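Local structure of DNA polymerase III beta subunit (Streptococcus pyogenes, 2AVT) at residues S40-L45 / N56-V60; I99-Q103 / T114-D119; N16-R20 / E210-V214. The protein probably forms, as a ring-shaped dimer, the sliding clamp that encircles DNA and tethers the replicative polymerase to it during chain elongation. All coordinates share one frame; numbering follows the deposited sequence.

Contact 1 of 3, residues S40-L45 / N56-V60; sequences STGVTL and NTIPV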
loop_
_atom_site.group_PDB
_atom_site.type_symbol
_atom_site.label_atom_id
_atom_site.label_comp_id
_atom_site.label_asym_id
_atom_site.label_seq_id
_atom_site.Cartn_x
_atom_site.Cartn_y
_atom_site.Cartn_z
ATOM N N SER A 40 -19.016 34.739 -2.389
ATOM C CA SER A 40 -20.404 34.648 -2.824
ATOM C C SER A 40 -20.652 33.602 -3.904
ATOM O O SER A 40 -21.732 33.011 -3.988
ATOM C CB SER A 40 -20.869 36.010 -3.334
ATOM O OG SER A 40 -20.614 37.015 -2.371
ATOM N N THR A 41 -19.642 33.354 -4.726
ATOM C CA THR A 41 -19.806 32.414 -5.816
ATOM C C THR A 41 -19.234 31.018 -5.604
ATOM O O THR A 41 -19.338 30.168 -6.486
ATOM C CB THR A 41 -19.211 33.003 -7.095
ATOM O OG1 THR A 41 -17.861 33.405 -6.845
ATOM C CG2 THR A 41 -20.015 34.221 -7.537
ATOM N N GLY A 42 -18.629 30.763 -4.448
ATOM C CA GLY A 42 -18.084 29.433 -4.222
ATOM C C GLY A 42 -17.104 29.318 -3.069
ATOM O O GLY A 42 -16.792 30.297 -2.388
ATOM N N VAL A 43 -16.627 28.099 -2.851
ATOM C CA VAL A 43 -15.666 27.825 -1.793
ATOM C C VAL A 43 -14.342 27.478 -2.458
ATOM O O VAL A 43 -14.221 26.470 -3.147
ATOM C CB VAL A 43 -16.149 26.653 -0.906
ATOM C CG1 VAL A 43 -15.010 26.159 -0.009
ATOM C CG2 VAL A 43 -17.339 27.116 -0.049
ATOM N N THR A 44 -13.345 28.326 -2.266
ATOM C CA THR A 44 -12.057 28.077 -2.890
ATOM C C THR A 44 -11.057 27.472 -1.913
ATOM O O THR A 44 -10.815 28.015 -0.826
ATOM C CB THR A 44 -11.479 29.373 -3.488
ATOM O OG1 THR A 44 -12.350 29.833 -4.527
ATOM C CG2 THR A 44 -10.098 29.123 -4.075
ATOM N N LEU A 45 -10.482 26.345 -2.321
ATOM C CA LEU A 45 -9.505 25.620 -1.509
ATOM C C LEU A 45 -8.117 25.797 -2.100
ATOM O O LEU A 45 -7.926 25.623 -3.313
ATOM C CB LEU A 45 -9.861 24.133 -1.484
ATOM C CG LEU A 45 -11.314 23.830 -1.109
ATOM C CD1 LEU A 45 -11.558 22.321 -1.171
ATOM C CD2 LEU A 45 -11.601 24.347 0.295
ATOM N N ASN A 56 -8.478 25.259 -5.956
ATOM C CA ASN A 56 -9.626 24.519 -6.456
ATOM C C ASN A 56 -10.910 25.098 -5.881
ATOM O O ASN A 56 -11.115 25.143 -4.662
ATOM C CB ASN A 56 -9.454 23.038 -6.093
ATOM C CG ASN A 56 -10.550 22.151 -6.670
ATOM O OD1 ASN A 56 -11.264 22.534 -7.599
ATOM N ND2 ASN A 56 -10.670 20.947 -6.130
ATOM N N THR A 57 -11.771 25.550 -6.783
ATOM C CA THR A 57 -13.019 26.175 -6.406
ATOM C C THR A 57 -14.247 25.307 -6.605
ATOM O O THR A 57 -14.420 24.685 -7.656
ATOM C CB THR A 57 -13.229 27.489 -7.204
ATOM O OG1 THR A 57 -12.198 28.424 -6.869
ATOM C CG2 THR A 57 -14.596 28.099 -6.885
ATOM N N ILE A 58 -15.088 25.266 -5.579
ATOM C CA ILE A 58 -16.348 24.538 -5.630
ATOM C C ILE A 58 -17.361 25.664 -5.824
ATOM O O ILE A 58 -17.560 26.495 -4.933
ATOM C CB ILE A 58 -16.668 23.827 -4.310
ATOM C CG1 ILE A 58 -15.570 22.823 -3.960
ATOM C CG2 ILE A 58 -18.005 23.094 -4.434
ATOM C CD1 ILE A 58 -15.667 22.348 -2.527
ATOM N N PRO A 59 -17.986 25.724 -7.008
ATOM C CA PRO A 59 -18.982 26.731 -7.389
ATOM C C PRO A 59 -20.351 26.576 -6.733
ATOM O O PRO A 59 -20.825 25.466 -6.523
ATOM C CB PRO A 59 -19.069 26.558 -8.898
ATOM C CG PRO A 59 -18.925 25.067 -9.039
ATOM C CD PRO A 59 -17.753 24.778 -8.116
ATOM N N VAL A 60 -20.982 27.696 -6.408
ATOM C CA VAL A 60 -22.314 27.652 -5.822
ATOM C C VAL A 60 -23.339 27.392 -6.919
ATOM O O VAL A 60 -23.724 26.250 -7.159
ATOM C CB VAL A 60 -22.688 28.965 -5.153
ATOM C CG1 VAL A 60 -24.202 29.067 -5.042
ATOM C CG2 VAL A 60 -22.063 29.035 -3.788
#
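Val-43 and Ile-58 face each other as a hydrogen-bonded antiparallel pair, and Leu-45 with Asn-56 forms the next such pair along the hairpin of strands 42-48 and 52-59. The bonds here are short, and most are nearly straight: Leu-45 N reaches Asn-56 O at 2.7 Å with 172° at the hydrogen. On the buried face Leu-45 CD1 meets Ile-58 CD1 at 4.3 Å, while Val-43 and Ile-58 approach through their CB atoms.

The opposite face is polar and partly open to solvent. Thr-44 and Thr-57 stand there as a non-hydrogen-bonded pair, their hydroxyls joined OG1 to OG1 at 2.7 Å. In both residues chi1 is -63°, which sets OG1 beside the backbone N and sends CG2 anti to it; the two hydroxyls then meet. Beyond Gly-42 the pairing loosens into exposed loop: Val-60 N still bonds to Thr-41 O at 3.0 Å, but from 48° above the carbonyl plane, and Val-60 CG2 lies against the peptide of Thr-41 and Gly-42.

Leu-45 and Ile-58 pack on helix 8-18, Val-43 and Val-60 on strand 67-71, and the hairpin's outer edges bond on to strand 33-39 at Glu-37 and to His-237.

Contact 2 of 3, residues I99-Q103 / T114-D119; sequences IEQHQ and TLKGKD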
loop_
_atom_site.group_PDB
_atom_site.type_symbol
_atom_site.label_atom_id
_atom_site.label_comp_id
_atom_site.label_asym_id
_atom_site.label_seq_id
_atom_site.Cartn_x
_atom_site.Cartn_y
_atom_site.Cartn_z
ATOM N N ILE A 99 -16.513 30.530 14.260
ATOM C CA ILE A 99 -16.860 31.282 15.456
ATOM C C ILE A 99 -15.604 32.037 15.851
ATOM O O ILE A 99 -14.629 32.044 15.098
ATOM C CB ILE A 99 -17.326 30.365 16.612
ATOM C CG1 ILE A 99 -16.244 29.340 16.959
ATOM C CG2 ILE A 99 -18.608 29.646 16.208
ATOM C CD1 ILE A 99 -16.599 28.464 18.164
ATOM N N GLU A 100 -15.618 32.664 17.022
ATOM C CA GLU A 100 -14.485 33.450 17.486
ATOM C C GLU A 100 -13.171 32.700 17.600
ATOM O O GLU A 100 -13.143 31.490 17.813
ATOM C CB GLU A 100 -14.801 34.079 18.848
ATOM C CG GLU A 100 -15.102 33.061 19.941
ATOM C CD GLU A 100 -15.211 33.701 21.315
ATOM O OE1 GLU A 100 -16.066 34.600 21.492
ATOM O OE2 GLU A 100 -14.436 33.303 22.216
ATOM N N GLN A 101 -12.083 33.452 17.462
ATOM C CA GLN A 101 -10.729 32.928 17.574
ATOM C C GLN A 101 -10.359 31.877 16.532
ATOM O O GLN A 101 -9.702 30.889 16.847
ATOM C CB GLN A 101 -10.526 32.364 18.982
ATOM C CG GLN A 101 -10.907 33.349 20.077
ATOM C CD GLN A 101 -10.889 32.728 21.461
ATOM O OE1 GLN A 101 -11.455 31.653 21.680
ATOM N NE2 GLN A 101 -10.247 33.407 22.406
ATOM N N HIS A 102 -10.785 32.106 15.294
ATOM C CA HIS A 102 -10.500 31.221 14.169
ATOM C C HIS A 102 -10.796 29.750 14.418
ATOM O O HIS A 102 -9.954 28.879 14.194
ATOM C CB HIS A 102 -9.045 31.408 13.717
ATOM C CG HIS A 102 -8.710 32.829 13.381
ATOM N ND1 HIS A 102 -8.181 33.709 14.304
ATOM C CD2 HIS A 102 -8.918 33.549 12.254
ATOM C CE1 HIS A 102 -8.083 34.909 13.761
ATOM N NE2 HIS A 102 -8.522 34.839 12.518
ATOM N N GLN A 103 -12.017 29.484 14.866
ATOM C CA GLN A 103 -12.473 28.127 15.131
ATOM C C GLN A 103 -13.639 27.868 14.202
ATOM O O GLN A 103 -14.380 28.793 13.873
ATOM C CB GLN A 103 -12.972 27.998 16.575
ATOM C CG GLN A 103 -11.940 28.275 17.650
ATOM C CD GLN A 103 -12.527 28.140 19.049
ATOM O OE1 GLN A 103 -13.125 29.083 19.582
ATOM N NE2 GLN A 103 -12.374 26.956 19.641
ATOM N N THR A 114 -15.659 20.799 16.728
ATOM C CA THR A 114 -15.093 22.136 16.613
ATOM C C THR A 114 -13.582 22.029 16.457
ATOM O O THR A 114 -12.926 21.305 17.207
ATOM C CB THR A 114 -15.424 22.976 17.853
ATOM O OG1 THR A 114 -16.838 22.944 18.068
ATOM C CG2 THR A 114 -14.965 24.427 17.670
ATOM N N LEU A 115 -13.037 22.745 15.474
ATOM C CA LEU A 115 -11.597 22.728 15.212
ATOM C C LEU A 115 -10.975 24.113 15.327
ATOM O O LEU A 115 -11.595 25.115 14.962
ATOM C CB LEU A 115 -11.317 22.195 13.810
ATOM C CG LEU A 115 -11.923 20.839 13.478
ATOM C CD1 LEU A 115 -11.673 20.528 12.018
ATOM C CD2 LEU A 115 -11.334 19.766 14.402
ATOM N N LYS A 116 -9.747 24.168 15.834
ATOM C CA LYS A 116 -9.051 25.445 15.950
ATOM C C LYS A 116 -8.269 25.662 14.660
ATOM O O LYS A 116 -7.601 24.746 14.162
ATOM C CB LYS A 116 -8.104 25.442 17.162
ATOM C CG LYS A 116 -7.210 26.680 17.288
ATOM C CD LYS A 116 -7.998 27.980 17.144
ATOM C CE LYS A 116 -7.650 28.971 18.245
ATOM N NZ LYS A 116 -6.181 29.170 18.370
ATOM N N GLY A 117 -8.371 26.865 14.108
ATOM C CA GLY A 117 -7.656 27.171 12.880
ATOM C C GLY A 117 -6.804 28.425 12.998
ATOM O O GLY A 117 -6.577 28.937 14.090
ATOM N N LYS A 118 -6.326 28.933 11.872
ATOM C CA LYS A 118 -5.494 30.128 11.900
ATOM C C LYS A 118 -5.960 31.149 10.887
ATOM O O LYS A 118 -6.612 30.807 9.898
ATOM C CB LYS A 118 -4.036 29.775 11.604
ATOM C CG LYS A 118 -3.370 28.863 12.623
ATOM C CD LYS A 118 -1.887 28.728 12.309
ATOM C CE LYS A 118 -1.169 27.812 13.296
ATOM N NZ LYS A 118 -1.571 26.396 13.117
ATOM N N ASP A 119 -5.610 32.404 11.148
ATOM C CA ASP A 119 -5.950 33.518 10.272
ATOM C C ASP A 119 -5.203 33.317 8.953
ATOM O O ASP A 119 -4.028 32.960 8.952
ATOM C CB ASP A 119 -5.504 34.831 10.915
ATOM C CG ASP A 119 -6.076 36.041 10.220
ATOM O OD1 ASP A 119 -5.781 36.256 9.021
ATOM O OD2 ASP A 119 -6.835 36.774 10.883
#
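The turn between strands 93-99 and 103-108 folds against the end of strand 111-116, in the sheet of the N-terminal domain that runs on into the second subunit. Thr-114 and Leu-115 pair with a strand of that subunit, which places this turn beside the dimer interface. His-102 and Gln-103 carry the turn's side of the contact. Gly-117 N donates to His-102 O at 2.6 Å, nearly along the C=O axis. One step on, Gln-103 and Lys-116 form an antiparallel non-hydrogen-bonded pair, and Gln-103 CA approaches Leu-115 O at 3.1 Å in a CA-H...O contact.

The imidazole of His-102 lies across residues 117-119. With CG beside the backbone N (chi1 -55°), the ring is carried over the chain, and Asp-119 N sits 3.7 Å above one of its faces, offset toward the rim. NE2 makes a weak bond to Asp-119 OD2 at 3.0 Å; its angle at the hydrogen is only 129°, and the ring and carboxylate planes are 59° apart. The other carboxylate oxygen, OD1, accepts from Asp-121 N, so the carboxylate is held mainly by the backbone two residues on and only secondarily by His-102. Lys-116 bends at chi2 to chi4 and curls back over the turn, bringing CE to 3.1 Å from Gln-101 O, with CD near His-102 O.

The chemistry is of two strengths: a short but bent backbone bond ties the turn to the strand end, while the bent imidazole-carboxylate bond adds a looser polar tie. Asp-119 might modestly favour a protonated His-102, but Lys-116 NZ, 6.4 Å from His-102 ND1, would oppose it, so the ring's charge stays undecided.

Contact 3 of 3, residues N16-R20 / E210-V214; sequences NTTKR and EFSAV
Thr-17 and Val-214 bring the two backbones closest, with CA atoms 5.8 Å apart, where the end of helix 8-18 meets the end of helix 205-214. Residues 19-20 have 3-10 geometry following helix 8-18, whereas 210-214 is helical throughout. The backbones are farther apart at the other end, where the CA atoms of Arg-20 and Glu-210 are 6.9 Å from each other.

At the near end the methyl CG2 of Thr-17 presses on CG1 of Val-214 at 3.5 Å, tighter than usual for two carbons. Thr-17 OG1 turns the other way: it bonds to His-13 O in its own helix and shares a water with Val-214 O, the water donating to that carbonyl at 2.8 Å.

Arg-20 fills the rest of the contact. Its CB passes Val-214 CG2 at 4.1 Å, the two side chains sliding past in opposite directions, and the chain bends further out so that the guanidinium arrives over Ala-213. The CB of Ala-213 lies 3.5 Å above one face of that group, offset toward its rim. At the edge, NE donates to Glu-210 OE1 at 3.2 Å in a salt bridge, meeting the syn side of the carboxylate; the two planar groups are only 17° apart. NH2 stays at 3.6 Å from OE2, so the grip is through a single bond rather than a paired one.

Val-214 also packs on Ile-54 of strand 52-59 and on Ile-238 and Phe-240 of strand 238-243, which tie the helix end to the shared sheet. Helix ends from two domains meeting on one antiparallel sheet that runs from the N-terminal into the central domain are in keeping with the sliding-clamp fold.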
loop_
_atom_site.group_PDB
_atom_site.type_symbol
_atom_site.label_atom_id
_atom_site.label_comp_id
_atom_site.label_asym_id
_atom_site.label_seq_id
_atom_site.Cartn_x
_atom_site.Cartn_y
_atom_site.Cartn_z
ATOM N N ASN A 16 -9.357 16.297 -1.438
ATOM C CA ASN A 16 -8.302 15.357 -1.785
ATOM C C ASN A 16 -7.518 15.798 -3.009
ATOM O O ASN A 16 -6.365 15.428 -3.171
ATOM C CB ASN A 16 -8.877 13.966 -2.028
ATOM C CG ASN A 16 -9.357 13.311 -0.752
ATOM O OD1 ASN A 16 -8.943 13.689 0.344
ATOM N ND2 ASN A 16 -10.220 12.309 -0.886
ATOM N N THR A 17 -8.148 16.580 -3.877
ATOM C CA THR A 17 -7.467 17.071 -5.071
ATOM C C THR A 17 -6.467 18.147 -4.669
ATOM O O THR A 17 -5.326 18.168 -5.131
ATOM C CB THR A 17 -8.455 17.702 -6.057
ATOM O OG1 THR A 17 -9.374 16.705 -6.516
ATOM C CG2 THR A 17 -7.714 18.285 -7.246
ATOM N N THR A 18 -6.924 19.052 -3.812
ATOM C CA THR A 18 -6.104 20.151 -3.329
ATOM C C THR A 18 -4.936 19.619 -2.492
ATOM O O THR A 18 -3.825 20.152 -2.551
ATOM C CB THR A 18 -6.945 21.109 -2.463
ATOM O OG1 THR A 18 -8.111 21.516 -3.196
ATOM C CG2 THR A 18 -6.130 22.340 -2.093
ATOM N N LYS A 19 -5.206 18.570 -1.722
ATOM C CA LYS A 19 -4.206 17.949 -0.859
ATOM C C LYS A 19 -3.008 17.414 -1.663
ATOM O O LYS A 19 -1.954 17.124 -1.094
ATOM C CB LYS A 19 -4.860 16.815 -0.051
ATOM C CG LYS A 19 -3.931 16.063 0.883
ATOM C CD LYS A 19 -3.412 16.971 1.974
ATOM C CE LYS A 19 -2.383 16.256 2.837
ATOM N NZ LYS A 19 -1.205 15.846 2.024
ATOM N N ARG A 20 -3.173 17.279 -2.979
ATOM C CA ARG A 20 -2.087 16.793 -3.827
ATOM C C ARG A 20 -0.920 17.787 -3.786
ATOM O O ARG A 20 0.226 17.417 -3.990
ATOM C CB ARG A 20 -2.557 16.636 -5.278
ATOM C CG ARG A 20 -3.784 15.769 -5.475
ATOM C CD ARG A 20 -3.511 14.332 -5.127
ATOM N NE ARG A 20 -2.366 13.810 -5.863
ATOM C CZ ARG A 20 -2.096 12.517 -5.997
ATOM N NH1 ARG A 20 -2.897 11.612 -5.448
ATOM N NH2 ARG A 20 -1.020 12.129 -6.669
ATOM N N GLU A 210 1.788 15.415 -10.932
ATOM C CA GLU A 210 0.675 15.922 -10.139
ATOM C C GLU A 210 -0.397 16.550 -11.039
ATOM O O GLU A 210 -1.585 16.509 -10.715
ATOM C CB GLU A 210 1.169 16.942 -9.108
ATOM C CG GLU A 210 2.057 16.350 -8.013
ATOM C CD GLU A 210 1.367 15.250 -7.214
ATOM O OE1 GLU A 210 0.264 15.492 -6.683
ATOM O OE2 GLU A 210 1.930 14.139 -7.110
ATOM N N PHE A 211 0.022 17.132 -12.163
ATOM C CA PHE A 211 -0.922 17.732 -13.104
ATOM C C PHE A 211 -1.928 16.668 -13.535
ATOM O O PHE A 211 -3.139 16.894 -13.516
ATOM C CB PHE A 211 -0.202 18.245 -14.356
ATOM C CG PHE A 211 -1.139 18.682 -15.458
ATOM C CD1 PHE A 211 -1.599 17.773 -16.398
ATOM C CD2 PHE A 211 -1.581 19.992 -15.538
ATOM C CE1 PHE A 211 -2.489 18.164 -17.395
ATOM C CE2 PHE A 211 -2.469 20.391 -16.535
ATOM C CZ PHE A 211 -2.923 19.472 -17.462
ATOM N N SER A 212 -1.409 15.509 -13.927
ATOM C CA SER A 212 -2.238 14.401 -14.385
ATOM C C SER A 212 -3.209 13.913 -13.324
ATOM O O SER A 212 -4.337 13.515 -13.629
ATOM C CB SER A 212 -1.355 13.235 -14.841
ATOM O OG SER A 212 -0.634 13.578 -16.012
ATOM N N ALA A 213 -2.768 13.946 -12.073
ATOM C CA ALA A 213 -3.606 13.495 -10.974
ATOM C C ALA A 213 -4.674 14.515 -10.608
ATOM O O ALA A 213 -5.768 14.145 -10.189
ATOM C CB ALA A 213 -2.739 13.180 -9.745
ATOM N N VAL A 214 -4.367 15.793 -10.781
ATOM C CA VAL A 214 -5.301 16.854 -10.421
ATOM C C VAL A 214 -6.402 17.151 -11.441
ATOM O O VAL A 214 -7.553 17.378 -11.063
ATOM C CB VAL A 214 -4.543 18.161 -10.126
ATOM C CG1 VAL A 214 -5.521 19.255 -9.738
ATOM C CG2 VAL A 214 -3.528 17.923 -9.002
HETATM O O HOH W 1 -9.781 17.151 -9.340
#

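Overall arrangement
Contacts 1 and 2 follow one another along the chain within the N-terminal domain, and both are nested in the long loop that contact 3 closes by bringing the central domain back to helix 8-18. Contacts 1 and 3 touch, their centres about 17 Å apart: Thr-18 of the helix packs on Leu-45 and Asn-56 of the hairpin. Strand 52-59 of that hairpin adjoins strand 238-243 of the central domain, so sheet and helices bridge the domain boundary together. Contact 2 belongs to the other sheet, about 20 Å from contact 1 and 26 Å from contact 3 between centres, beside the second subunit. Together they span the N-terminal domain from dimer interface to interdomain junction, consistent with a closed clamp.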